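Side-chain contact in OBG-type G domain-containing protein (Pyrococcus horikoshii, PDB 2E87), which binds GDP and probably GTP as an Obg-type G protein of the NOG1 family, its cellular role being unknown: residues D59-V64 against A96-A101. Sequence-based numbering, arbitrary orientation.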
loop_
_atom_site.group_PDB
_atom_site.type_symbol
_atom_site.label_atom_id
_atom_site.label_comp_id
_atom_site.label_asym_id
_atom_site.label_seq_id
_atom_site.Cartn_x
_atom_site.Cartn_y
_atom_site.Cartn_z
ATOM N N ASP A 59 -19.171 -5.476 -17.302
ATOM C CA ASP A 59 -17.862 -5.116 -17.808
ATOM C C ASP A 59 -17.221 -4.024 -16.969
ATOM O O ASP A 59 -16.049 -4.137 -16.617
ATOM C CB ASP A 59 -17.944 -4.673 -19.265
ATOM C CG ASP A 59 -18.234 -5.832 -20.208
ATOM O OD1 ASP A 59 -18.176 -7.009 -19.768
ATOM O OD2 ASP A 59 -18.516 -5.559 -21.394
ATOM N N ASN A 60 -17.974 -2.977 -16.634
ATOM C CA ASN A 60 -17.399 -1.905 -15.826
ATOM C C ASN A 60 -17.039 -2.416 -14.425
ATOM O O ASN A 60 -15.922 -2.196 -13.947
ATOM C CB ASN A 60 -18.346 -0.698 -15.751
ATOM C CG ASN A 60 -18.365 0.126 -17.057
ATOM O OD1 ASN A 60 -17.576 1.055 -17.238
ATOM N ND2 ASN A 60 -19.264 -0.233 -17.974
ATOM N N LEU A 61 -17.955 -3.132 -13.777
ATOM C CA LEU A 61 -17.648 -3.635 -12.447
ATOM C C LEU A 61 -16.450 -4.584 -12.451
ATOM O O LEU A 61 -15.553 -4.456 -11.618
ATOM C CB LEU A 61 -18.862 -4.339 -11.845
ATOM C CG LEU A 61 -20.061 -3.438 -11.542
ATOM C CD1 LEU A 61 -21.203 -4.329 -11.130
ATOM C CD2 LEU A 61 -19.732 -2.406 -10.439
ATOM N N ARG A 62 -16.431 -5.525 -13.391
ATOM C CA ARG A 62 -15.354 -6.497 -13.479
ATOM C C ARG A 62 -13.991 -5.846 -13.664
ATOM O O ARG A 62 -12.974 -6.404 -13.244
ATOM C CB ARG A 62 -15.618 -7.468 -14.625
ATOM C CG ARG A 62 -14.681 -8.653 -14.654
ATOM C CD ARG A 62 -15.060 -9.609 -15.769
ATOM N NE ARG A 62 -16.138 -10.522 -15.378
ATOM C CZ ARG A 62 -17.335 -10.568 -15.954
ATOM N NH1 ARG A 62 -17.619 -9.739 -16.956
ATOM N NH2 ARG A 62 -18.240 -11.455 -15.539
ATOM N N LYS A 63 -13.973 -4.674 -14.297
ATOM C CA LYS A 63 -12.737 -3.931 -14.524
ATOM C C LYS A 63 -12.134 -3.518 -13.189
ATOM O O LYS A 63 -10.915 -3.443 -13.052
ATOM C CB LYS A 63 -13.009 -2.678 -15.372
ATOM C CG LYS A 63 -11.868 -1.660 -15.361
ATOM C CD LYS A 63 -12.193 -0.361 -16.126
ATOM C CE LYS A 63 -12.046 -0.506 -17.646
ATOM N NZ LYS A 63 -12.189 0.801 -18.381
ATOM N N VAL A 64 -12.992 -3.236 -12.210
ATOM C CA VAL A 64 -12.550 -2.843 -10.868
ATOM C C VAL A 64 -11.858 -4.007 -10.151
ATOM O O VAL A 64 -10.818 -3.838 -9.507
ATOM C CB VAL A 64 -13.742 -2.405 -9.987
ATOM C CG1 VAL A 64 -13.247 -1.984 -8.636
ATOM C CG2 VAL A 64 -14.506 -1.270 -10.652
ATOM N N ALA A 96 -15.988 -7.577 -2.445
ATOM C CA ALA A 96 -16.865 -8.739 -2.501
ATOM C C ALA A 96 -18.289 -8.325 -2.875
ATOM O O ALA A 96 -19.037 -9.100 -3.450
ATOM C CB ALA A 96 -16.855 -9.483 -1.163
ATOM N N GLY A 97 -18.664 -7.101 -2.539
ATOM C CA GLY A 97 -19.984 -6.635 -2.903
ATOM C C GLY A 97 -20.049 -6.490 -4.421
ATOM O O GLY A 97 -21.081 -6.735 -5.039
ATOM N N ILE A 98 -18.940 -6.092 -5.025
ATOM C CA ILE A 98 -18.887 -5.929 -6.473
ATOM C C ILE A 98 -19.040 -7.299 -7.148
ATOM O O ILE A 98 -19.867 -7.477 -8.033
ATOM C CB ILE A 98 -17.567 -5.243 -6.885
ATOM C CG1 ILE A 98 -17.588 -3.783 -6.424
ATOM C CG2 ILE A 98 -17.379 -5.306 -8.369
ATOM C CD1 ILE A 98 -16.407 -2.948 -6.914
ATOM N N ASP A 99 -18.262 -8.275 -6.690
ATOM C CA ASP A 99 -18.319 -9.626 -7.233
ATOM C C ASP A 99 -19.732 -10.187 -7.096
ATOM O O ASP A 99 -20.249 -10.842 -8.006
ATOM C CB ASP A 99 -17.315 -10.530 -6.497
ATOM C CG ASP A 99 -17.487 -12.002 -6.846
ATOM O OD1 ASP A 99 -18.330 -12.676 -6.209
ATOM O OD2 ASP A 99 -16.791 -12.483 -7.766
ATOM N N TRP A 100 -20.353 -9.930 -5.953
ATOM C CA TRP A 100 -21.701 -10.396 -5.719
ATOM C C TRP A 100 -22.646 -9.794 -6.772
ATOM O O TRP A 100 -23.448 -10.505 -7.367
ATOM C CB TRP A 100 -22.152 -9.994 -4.307
ATOM C CG TRP A 100 -23.623 -10.204 -4.073
ATOM C CD1 TRP A 100 -24.246 -11.381 -3.777
ATOM C CD2 TRP A 100 -24.663 -9.223 -4.212
ATOM N NE1 TRP A 100 -25.612 -11.195 -3.727
ATOM C CE2 TRP A 100 -25.893 -9.882 -3.996
ATOM C CE3 TRP A 100 -24.673 -7.854 -4.506
ATOM C CZ2 TRP A 100 -27.121 -9.219 -4.065
ATOM C CZ3 TRP A 100 -25.901 -7.192 -4.577
ATOM C CH2 TRP A 100 -27.106 -7.879 -4.358
ATOM N N ALA A 101 -22.536 -8.490 -7.011
ATOM C CA ALA A 101 -23.397 -7.804 -7.971
ATOM C C ALA A 101 -23.227 -8.370 -9.385
ATOM O O ALA A 101 -24.211 -8.575 -10.109
ATOM C CB ALA A 101 -23.100 -6.303 -7.956
#
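Ile98 meets both Leu61 and Val64 of the facing helix, and its two branches divide the work. Ile98 CG2, placed anti to the backbone N while CG1 stands anti to the carbonyl carbon (chi1 -70°), lies against Leu61: it is 3.9 Å from Leu61 CB and 3.8 Å from Leu61 O, a van der Waals approach to a carbonyl oxygen that also accepts a hydrogen bond from Val64 N, 2.9 Å away. The other branch, extended by a chi2 of -173°, carries Ile98 CD1 to Val64, where it packs on Val64 CG1 at 3.7 Å, the two side chains crossing at about a right angle. A single residue thus bears on two positions three residues apart, its two branches letting it reach both. Farther along, Ala101 adds a single methyl: Ala101 CB faces Leu61 CD1 at 4.2 Å, a looser touch, so Leu61 spans Ile98 and Ala101 with different atoms. No hydrogen bond or salt bridge crosses here; the side-chain contacts are apolar and the touching residues buried. The axes of the two short segments run roughly antiparallel, at 148°, with a closest approach of 9.6 Å. Both segments belong to long helices, 38-67 and 88-117, of the NOG1 N-terminal helical domain, away from the GDP site. Helix 144-156 lays Leu147 on both Leu61 and Ile98, while helix 122-142 brings Leu140 to Leu61 and Val139 to Ala101, so that four helices meet here.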